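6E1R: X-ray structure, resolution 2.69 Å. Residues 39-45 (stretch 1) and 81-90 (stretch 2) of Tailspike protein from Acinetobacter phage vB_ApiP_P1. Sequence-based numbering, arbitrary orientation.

Stretch 1, residues 39-45: GYYAGQY
Stretch 2 (81-90) VSACGADPSA

Residues 39-45 and 81-90 of the tailspike chain meet as two irregular segments that bury 371 Å² between them, both sides summed. Stretch 1 has no regular helix or strand, and stretch 2 contains only a short 3-10 segment at Ser82 and Ala83 among loops and turns. The register is set by three CA-CA approaches, Tyr40 to Ala83 at 6.1 Å, Tyr41 to Asp87 at 6.8 Å and Gln44 to Pro88 at 7.9 Å, so the two segments advance in the same sense along the contact.

Gly39 makes no contact with stretch 2. Its phi/psi of 91/143° would jam a CB against the preceding carbonyl oxygen, and an ideal CB would also lie 1.9 Å from O of Gln44, so the backbone here requires glycine.

Tyr40 (phi/psi -68/-33°) is buried and directs its CA-CB bond toward stretch 2. With chi1 t (-162°) and chi2 -79°, the side chain packs against the 3-10 segment Ser82-Ala83 and the residues that follow it: CB of Tyr40 is 3.4 Å from O of Ser82, and CE2 of Tyr40 is 3.4 Å from O of Ala83. Over one face of the ring sits Gly85, whose CA lies 4.0 Å from the centroid of the Tyr40 ring (CG, CD1, CD2, CE1, CE2, CZ) and 18° off the ring normal, a CH-pi contact. Gly85 adopts phi/psi 108/7°, a conformation that by itself calls for glycine. The phenol oxygen of Tyr40 is satisfied elsewhere in the structure.

The CA-CB bond of Tyr41 (phi/psi -118/161°) is also directed toward stretch 2, with chi1 m (-64°) and chi2 -95°. Its OH donates the one direct hydrogen bond across the contact, a short 2.5 Å from OH of Tyr41 to O of Gly85, with the acceptor near the plane of the ring. Over one face lies Asp87, whose CB is 3.8 Å from the centroid of the Tyr41 ring (CG, CD1, CD2, CE1, CE2, CZ) and 19° off its normal. Asp87 has chi1 t (-171°), and OD1 of Asp87 accepts from OG of Ser89 at 2.9 Å, within the type I turn from Asp87 to Ala90.

Tyr41 opens a type II turn closed by N of Gln44 to O of Tyr41 at 3.3 Å. Ala42 (-66/142°) points its CA-CB bond away, and Gly43 takes the positive phi (79/-2°) typical of the turn's third position. Beyond it, the CA-CB bond of Gln44 (-111/155°) again points toward stretch 2; chi1 m, chi2 m and chi3 -25° bring OE1 of Gln44 to 3.5 Å from CG of Pro88, a van der Waals contact. Its amide reaches Ser89 through water 1, which accepts from NE2 of Gln44 at 2.8 Å and donates from its O to OG of Ser89 at 3.0 Å and to O of Ala42 at 3.3 Å. Tyr45 (-110/-3°, chi1 p) is out of reach of stretch 2.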

ATOM      1  N   GLY A  39     -44.108  -4.716 -22.588  1.00 64.80           N
ATOM      2  CA  GLY A  39     -43.504  -6.009 -22.340  1.00 67.36           C
ATOM      3  C   GLY A  39     -43.238  -6.829 -23.586  1.00 62.41           C
ATOM      4  O   GLY A  39     -44.025  -6.812 -24.538  1.00 53.78           O
ATOM      5  N   TYR A  40     -42.117  -7.553 -23.585  1.00 60.46           N
ATOM      6  CA  TYR A  40     -41.768  -8.401 -24.720  1.00 52.36           C
ATOM      7  C   TYR A  40     -42.729  -9.575 -24.851  1.00 54.14           C
ATOM      8  O   TYR A  40     -43.015 -10.021 -25.968  1.00 54.78           O
ATOM      9  CB  TYR A  40     -40.327  -8.893 -24.568  1.00 62.78           C
ATOM     10  CG  TYR A  40     -39.678  -9.413 -25.835  1.00 61.13           C
ATOM     11  CD1 TYR A  40     -39.956 -10.686 -26.314  1.00 52.77           C
ATOM     12  CD2 TYR A  40     -38.771  -8.632 -26.540  1.00 50.33           C
ATOM     13  CE1 TYR A  40     -39.357 -11.163 -27.466  1.00 52.81           C
ATOM     14  CE2 TYR A  40     -38.167  -9.099 -27.691  1.00 50.42           C
ATOM     15  CZ  TYR A  40     -38.464 -10.365 -28.150  1.00 51.63           C
ATOM     16  OH  TYR A  40     -37.863 -10.833 -29.296  1.00 51.98           O
ATOM     17  N   TYR A  41     -43.238 -10.082 -23.730  1.00 55.58           N
ATOM     18  CA  TYR A  41     -44.200 -11.171 -23.719  1.00 57.76           C
ATOM     19  C   TYR A  41     -45.501 -10.691 -23.088  1.00 60.09           C
ATOM     20  O   TYR A  41     -45.535  -9.689 -22.369  1.00 58.79           O
ATOM     21  CB  TYR A  41     -43.662 -12.385 -22.948  1.00 61.19           C
ATOM     22  CG  TYR A  41     -42.437 -13.018 -23.568  1.00 58.32           C
ATOM     23  CD1 TYR A  41     -42.550 -14.097 -24.433  1.00 59.50           C
ATOM     24  CD2 TYR A  41     -41.165 -12.536 -23.284  1.00 56.88           C
ATOM     25  CE1 TYR A  41     -41.431 -14.678 -25.001  1.00 59.30           C
ATOM     26  CE2 TYR A  41     -40.041 -13.109 -23.846  1.00 65.76           C
ATOM     27  CZ  TYR A  41     -40.181 -14.180 -24.703  1.00 66.29           C
ATOM     28  OH  TYR A  41     -39.062 -14.753 -25.265  1.00 65.67           O
ATOM     29  N   ALA A  42     -46.578 -11.423 -23.368  1.00 62.49           N
ATOM     30  CA  ALA A  42     -47.882 -11.066 -22.829  1.00 66.05           C
ATOM     31  C   ALA A  42     -47.893 -11.211 -21.313  1.00 66.78           C
ATOM     32  O   ALA A  42     -47.297 -12.139 -20.757  1.00 67.98           O
ATOM     33  CB  ALA A  42     -48.972 -11.939 -23.450  1.00 66.11           C
ATOM     34  N   GLY A  43     -48.576 -10.288 -20.641  1.00 65.63           N
ATOM     35  CA  GLY A  43     -48.634 -10.297 -19.196  1.00 66.96           C
ATOM     36  C   GLY A  43     -47.415  -9.736 -18.501  1.00 76.70           C
ATOM     37  O   GLY A  43     -47.400  -9.679 -17.264  1.00 79.28           O
ATOM     38  N   GLN A  44     -46.396  -9.319 -19.246  1.00 72.58           N
ATOM     39  CA  GLN A  44     -45.175  -8.766 -18.685  1.00 71.75           C
ATOM     40  C   GLN A  44     -45.075  -7.281 -19.010  1.00 72.98           C
ATOM     41  O   GLN A  44     -45.654  -6.801 -19.988  1.00 76.20           O
ATOM     42  CB  GLN A  44     -43.941  -9.493 -19.229  1.00 69.42           C
ATOM     43  CG  GLN A  44     -43.906 -10.983 -18.932  1.00 71.69           C
ATOM     44  CD  GLN A  44     -43.739 -11.283 -17.456  1.00 74.61           C
ATOM     45  OE1 GLN A  44     -43.208 -10.469 -16.700  1.00 74.02           O
ATOM     46  NE2 GLN A  44     -44.194 -12.459 -17.038  1.00 76.36           N
ATOM     47  N   TYR A  45     -44.337  -6.557 -18.172  1.00 72.35           N
ATOM     48  CA  TYR A  45     -44.079  -5.140 -18.386  1.00 70.25           C
ATOM     49  C   TYR A  45     -42.630  -4.859 -18.756  1.00 69.66           C
ATOM     50  O   TYR A  45     -42.287  -3.703 -19.028  1.00 70.96           O
ATOM     51  CB  TYR A  45     -44.461  -4.335 -17.137  1.00 73.65           C
ATOM     52  CG  TYR A  45     -43.719  -4.739 -15.880  1.00 81.38           C
ATOM     53  CD1 TYR A  45     -42.503  -4.153 -15.547  1.00 80.60           C
ATOM     54  CD2 TYR A  45     -44.233  -5.706 -15.026  1.00 85.32           C
ATOM     55  CE1 TYR A  45     -41.823  -4.515 -14.402  1.00 79.54           C
ATOM     56  CE2 TYR A  45     -43.559  -6.076 -13.878  1.00 86.92           C
ATOM     57  CZ  TYR A  45     -42.354  -5.478 -13.572  1.00 83.55           C
ATOM     58  OH  TYR A  45     -41.679  -5.843 -12.430  1.00 85.52           O
ATOM     59  N   VAL A  81     -31.984  -7.234 -21.149  1.00 52.20           N
ATOM     60  CA  VAL A  81     -32.080  -8.627 -21.579  1.00 54.29           C
ATOM     61  C   VAL A  81     -33.533  -8.999 -21.850  1.00 56.57           C
ATOM     62  O   VAL A  81     -33.811  -9.884 -22.669  1.00 53.19           O
ATOM     63  CB  VAL A  81     -31.427  -9.574 -20.547  1.00 55.53           C
ATOM     64  CG1 VAL A  81     -30.171  -8.949 -19.960  1.00 62.08           C
ATOM     65  CG2 VAL A  81     -32.407  -9.961 -19.448  1.00 56.03           C
ATOM     66  N   SER A  82     -34.479  -8.335 -21.180  1.00 46.71           N
ATOM     67  CA  SER A  82     -35.890  -8.588 -21.453  1.00 48.63           C
ATOM     68  C   SER A  82     -36.262  -8.178 -22.868  1.00 49.46           C
ATOM     69  O   SER A  82     -37.111  -8.818 -23.497  1.00 52.80           O
ATOM     70  CB  SER A  82     -36.767  -7.841 -20.448  1.00 49.72           C
ATOM     71  OG  SER A  82     -36.551  -8.306 -19.128  1.00 63.75           O
ATOM     72  N   ALA A  83     -35.635  -7.123 -23.386  1.00 48.83           N
ATOM     73  CA  ALA A  83     -35.860  -6.703 -24.763  1.00 52.68           C
ATOM     74  C   ALA A  83     -35.212  -7.630 -25.784  1.00 53.12           C
ATOM     75  O   ALA A  83     -35.366  -7.392 -26.987  1.00 57.83           O
ATOM     76  CB  ALA A  83     -35.348  -5.275 -24.960  1.00 49.27           C
ATOM     77  N   CYS A  84     -34.497  -8.666 -25.349  1.00 53.31           N
ATOM     78  CA  CYS A  84     -33.867  -9.614 -26.257  1.00 55.29           C
ATOM     79  C   CYS A  84     -34.503 -10.998 -26.201  1.00 59.19           C
ATOM     80  O   CYS A  84     -33.926 -11.954 -26.730  1.00 61.84           O
ATOM     81  CB  CYS A  84     -32.368  -9.712 -25.964  1.00 52.92           C
ATOM     82  SG  CYS A  84     -31.473  -8.153 -26.152  1.00 53.56           S
ATOM     83  N   GLY A  85     -35.668 -11.131 -25.575  1.00 61.11           N
ATOM     84  CA  GLY A  85     -36.371 -12.396 -25.527  1.00 62.79           C
ATOM     85  C   GLY A  85     -36.374 -13.104 -24.188  1.00 64.44           C
ATOM     86  O   GLY A  85     -36.845 -14.245 -24.117  1.00 70.04           O
ATOM     87  N   ALA A  86     -35.868 -12.476 -23.130  1.00 56.13           N
ATOM     88  CA  ALA A  86     -35.839 -13.108 -21.815  1.00 54.31           C
ATOM     89  C   ALA A  86     -37.249 -13.131 -21.240  1.00 55.19           C
ATOM     90  O   ALA A  86     -37.828 -12.080 -20.949  1.00 58.84           O
ATOM     91  CB  ALA A  86     -34.881 -12.367 -20.890  1.00 47.66           C
ATOM     92  N   ASP A  87     -37.801 -14.331 -21.068  1.00 56.86           N
ATOM     93  CA  ASP A  87     -39.163 -14.480 -20.584  1.00 62.43           C
ATOM     94  C   ASP A  87     -39.129 -14.749 -19.089  1.00 62.38           C
ATOM     95  O   ASP A  87     -38.620 -15.801 -18.672  1.00 62.84           O
ATOM     96  CB  ASP A  87     -39.869 -15.619 -21.318  1.00 67.39           C
ATOM     97  CG  ASP A  87     -41.354 -15.679 -21.026  1.00 69.58           C
ATOM     98  OD1 ASP A  87     -41.870 -14.762 -20.354  1.00 71.48           O
ATOM     99  OD2 ASP A  87     -42.007 -16.644 -21.475  1.00 71.33           O
ATOM    100  N   PRO A  88     -39.637 -13.842 -18.250  1.00 61.10           N
ATOM    101  CA  PRO A  88     -39.614 -14.092 -16.799  1.00 61.12           C
ATOM    102  C   PRO A  88     -40.393 -15.324 -16.376  1.00 62.64           C
ATOM    103  O   PRO A  88     -40.053 -15.938 -15.357  1.00 66.12           O
ATOM    104  CB  PRO A  88     -40.226 -12.809 -16.217  1.00 58.82           C
ATOM    105  CG  PRO A  88     -39.993 -11.767 -17.268  1.00 55.66           C
ATOM    106  CD  PRO A  88     -40.114 -12.489 -18.576  1.00 55.44           C
ATOM    107  N   SER A  89     -41.431 -15.706 -17.121  1.00 59.20           N
ATOM    108  CA  SER A  89     -42.190 -16.905 -16.789  1.00 62.92           C
ATOM    109  C   SER A  89     -41.514 -18.183 -17.265  1.00 64.64           C
ATOM    110  O   SER A  89     -41.868 -19.269 -16.793  1.00 68.42           O
ATOM    111  CB  SER A  89     -43.601 -16.818 -17.377  1.00 63.96           C
ATOM    112  OG  SER A  89     -43.561 -16.509 -18.759  1.00 66.12           O
ATOM    113  N   ALA A  90     -40.552 -18.082 -18.178  1.00 59.03           N
ATOM    114  CA  ALA A  90     -39.875 -19.258 -18.702  1.00 58.75           C
ATOM    115  C   ALA A  90     -38.814 -19.757 -17.728  1.00 57.29           C
ATOM    116  O   ALA A  90     -38.266 -18.996 -16.924  1.00 55.74           O
ATOM    117  CB  ALA A  90     -39.234 -18.953 -20.055  1.00 57.55           C
TER
HETATM  118  O   HOH W   1     -45.162 -14.030 -19.103  1.00 83.69           O